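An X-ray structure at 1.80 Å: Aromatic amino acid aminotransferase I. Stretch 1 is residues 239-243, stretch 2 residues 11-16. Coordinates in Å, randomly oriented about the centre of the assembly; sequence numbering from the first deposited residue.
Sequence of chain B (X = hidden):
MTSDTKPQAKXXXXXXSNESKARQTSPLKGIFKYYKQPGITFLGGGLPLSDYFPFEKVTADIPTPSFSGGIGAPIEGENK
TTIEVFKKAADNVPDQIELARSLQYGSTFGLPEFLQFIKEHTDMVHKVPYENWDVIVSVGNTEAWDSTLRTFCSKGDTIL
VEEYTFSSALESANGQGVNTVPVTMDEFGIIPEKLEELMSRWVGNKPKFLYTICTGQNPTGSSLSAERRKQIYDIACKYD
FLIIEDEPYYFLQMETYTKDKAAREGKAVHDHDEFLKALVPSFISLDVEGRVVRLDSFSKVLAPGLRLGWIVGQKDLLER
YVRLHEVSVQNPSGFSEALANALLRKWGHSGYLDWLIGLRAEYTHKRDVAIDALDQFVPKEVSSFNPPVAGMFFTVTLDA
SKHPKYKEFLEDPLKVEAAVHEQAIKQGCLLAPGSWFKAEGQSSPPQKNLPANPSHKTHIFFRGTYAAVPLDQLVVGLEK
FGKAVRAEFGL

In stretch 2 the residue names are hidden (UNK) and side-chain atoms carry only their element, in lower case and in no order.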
# COMPACT_ATOMS: atom_id res chain seq x y z
N TYR B 239 13.12 -23.25 20.16
CA TYR B 239 12.76 -23.97 18.92
C TYR B 239 13.13 -23.15 17.69
O TYR B 239 12.89 -23.62 16.59
CB TYR B 239 11.30 -24.38 18.97
CG TYR B 239 11.03 -25.37 20.06
CD1 TYR B 239 11.39 -26.71 19.89
CD2 TYR B 239 10.53 -24.97 21.28
CE1 TYR B 239 11.15 -27.64 20.88
CE2 TYR B 239 10.31 -25.88 22.30
CZ TYR B 239 10.62 -27.23 22.09
OH TYR B 239 10.42 -28.14 23.08
N ASP B 240 13.70 -21.96 17.88
CA ASP B 240 14.18 -21.10 16.76
C ASP B 240 13.08 -20.78 15.75
O ASP B 240 13.22 -21.07 14.57
CB ASP B 240 15.40 -21.72 16.08
CG ASP B 240 16.07 -20.78 15.10
OD1 ASP B 240 15.95 -19.55 15.29
OD2 ASP B 240 16.67 -21.30 14.13
N PHE B 241 12.04 -20.05 16.18
CA PHE B 241 11.03 -19.44 15.29
C PHE B 241 10.94 -17.97 15.70
O PHE B 241 11.37 -17.62 16.82
CB PHE B 241 9.70 -20.21 15.27
CG PHE B 241 9.00 -20.37 16.60
CD1 PHE B 241 8.26 -19.32 17.15
CD2 PHE B 241 9.05 -21.56 17.29
CE1 PHE B 241 7.67 -19.47 18.39
CE2 PHE B 241 8.41 -21.72 18.51
CZ PHE B 241 7.71 -20.68 19.05
N LEU B 242 10.44 -17.12 14.80
CA LEU B 242 10.26 -15.68 15.09
C LEU B 242 8.96 -15.45 15.86
O LEU B 242 8.04 -16.28 15.84
CB LEU B 242 10.24 -14.86 13.80
CG LEU B 242 11.40 -15.11 12.84
CD1 LEU B 242 11.10 -14.55 11.48
CD2 LEU B 242 12.68 -14.55 13.39
N ILE B 243 8.84 -14.27 16.45
CA ILE B 243 7.54 -13.84 17.01
C ILE B 243 7.15 -12.58 16.25
O ILE B 243 7.96 -11.63 16.22
CB ILE B 243 7.59 -13.61 18.53
CG1 ILE B 243 7.81 -14.91 19.31
CG2 ILE B 243 6.35 -12.87 19.01
CD1 ILE B 243 8.18 -14.68 20.76
N UNK B 11 21.98 -14.26 13.72
CA UNK B 11 21.78 -14.37 12.26
C UNK B 11 20.55 -15.23 12.02
O UNK B 11 20.61 -16.44 12.28
c UNK B 11 22.90 -14.89 10.08
o UNK B 11 21.77 -15.06 9.57
c UNK B 11 23.01 -14.96 11.58
o UNK B 11 23.93 -14.66 9.43
N UNK B 12 19.45 -14.65 11.55
CA UNK B 12 18.20 -15.41 11.32
C UNK B 12 17.88 -15.44 9.83
O UNK B 12 16.72 -15.69 9.47
c UNK B 12 17.32 -14.80 13.67
c UNK B 12 17.09 -14.77 12.16
c UNK B 12 17.51 -16.22 14.18
c UNK B 12 16.15 -14.15 14.42
N UNK B 13 18.87 -15.22 8.96
CA UNK B 13 18.56 -15.14 7.51
C UNK B 13 18.10 -16.53 7.05
O UNK B 13 17.29 -16.58 6.14
o UNK B 13 20.86 -15.21 6.95
c UNK B 13 19.69 -14.46 6.71
c UNK B 13 19.90 -13.00 7.07
N UNK B 14 18.41 -17.61 7.77
CA UNK B 14 17.88 -18.96 7.45
C UNK B 14 16.35 -19.04 7.65
O UNK B 14 15.71 -20.00 7.17
n UNK B 14 17.87 -20.06 11.85
c UNK B 14 18.65 -20.04 8.26
c UNK B 14 18.80 -19.12 11.77
n UNK B 14 19.15 -19.00 10.50
c UNK B 14 17.65 -20.57 10.60
c UNK B 14 18.46 -19.91 9.75
N UNK B 15 15.71 -18.06 8.30
CA UNK B 15 14.24 -18.13 8.49
C UNK B 15 13.51 -17.37 7.37
O UNK B 15 12.26 -17.50 7.26
c UNK B 15 13.90 -17.59 9.88
c UNK B 15 14.44 -18.45 11.02
c UNK B 15 14.00 -17.88 12.36
c UNK B 15 14.02 -19.91 10.85
N UNK B 16 14.25 -16.62 6.54
CA UNK B 16 13.65 -16.01 5.32
C UNK B 16 13.18 -17.12 4.38
O UNK B 16 13.85 -18.16 4.30
c UNK B 16 16.38 -13.33 4.71
c UNK B 16 15.13 -13.89 5.36
c UNK B 16 14.03 -12.82 5.44
c UNK B 16 14.67 -15.13 4.61

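Position 11 carries four side-chain atoms and touches nothing on stretch 1, which is out of its reach. Two carbons, the second carrying two oxygens, make a short carboxylate: Asp-11. The side chain turns instead to its own backbone neighbourhood. Asp-11 OD1 accepts a hydrogen bond of 3.0 Å from the backbone N of position 13, nearly straight, with an N-H...acceptor angle of 168°; the bond forms at the first residue of the short 3-10 segment, 13-15.

Position 12 has four carbons, forked at the second, with no heteroatom. Its CA-to-CB bond points toward stretch 1, where one methyl meets Leu-242 and the other approaches Asp-240. Branching at the second carbon rather than at CB identifies Leu-12, with chi angles m and t. Leu-12 CD1 lies 3.6 Å from Leu-242 CD2, while Leu-12 CD2 approaches Asp-240 OD1 at 3.8 Å, a packing distance without polar character on the leucine side.

At position 13 a single carbon bears one oxygen and one carbon, and none of these atoms reaches stretch 1. Three atoms branched at CB in this way define a threonine, Thr-13. Its hydroxyl donates to the carboxylate already described, Thr-13 OG1 to Asp-11 OD1 at 2.8 Å, so one oxygen receives both the backbone and the side chain of the same residue.

Position 14 shows one carbon followed by a five-membered ring of three carbons and two nitrogens, an imidazole. One ring nitrogen meets Asp-240 OD2, which sits at the ring edge, near its plane. The residue is His-14, and the nitrogen not bonded to the attachment carbon is NE2; His-14 NE2 lies 2.9 Å from Asp-240 OD2. The CA-to-CB bond runs sideways; with chi1 at 64° (p), the end of the side chain comes nearer to stretch 1.

Position 15 again has four carbons forked at the second, and its CA-to-CB bond points toward stretch 1. One methyl touches Leu-242. This is Leu-15, with Leu-15 CD1 at 3.7 Å from Leu-242 CD2. Leu-15 N donates to Leu-12 O at 2.8 Å, and both leucines meet Leu-242. Leu-15 CD1 also lies 3.9 Å from Asp-240 OD1.

Position 16 repeats the four-carbon fork, but its CA-to-CB bond points away, though the end of the side chain comes nearer without touching stretch 1. It is Leu-16, and Leu-16 N donates to Thr-13 O at 3.1 Å.

The contact joins one polar link to a small apolar cluster. His-14 NE2 donates to Asp-240 OD2 at 2.9 Å with an N-H...acceptor angle of 166°, a nearly linear hydrogen bond, while Asp-240 OD1 is satisfied elsewhere in the structure. Beside it, Leu-242 packs against Leu-12 and Leu-15. Phe-241 contributes little; the CA-to-CB bond of Phe-241 points away. Together the two stretches bury 238 Å², across at least 225 residues of sequence.

Stretch 2 (11-16) DLTHLL
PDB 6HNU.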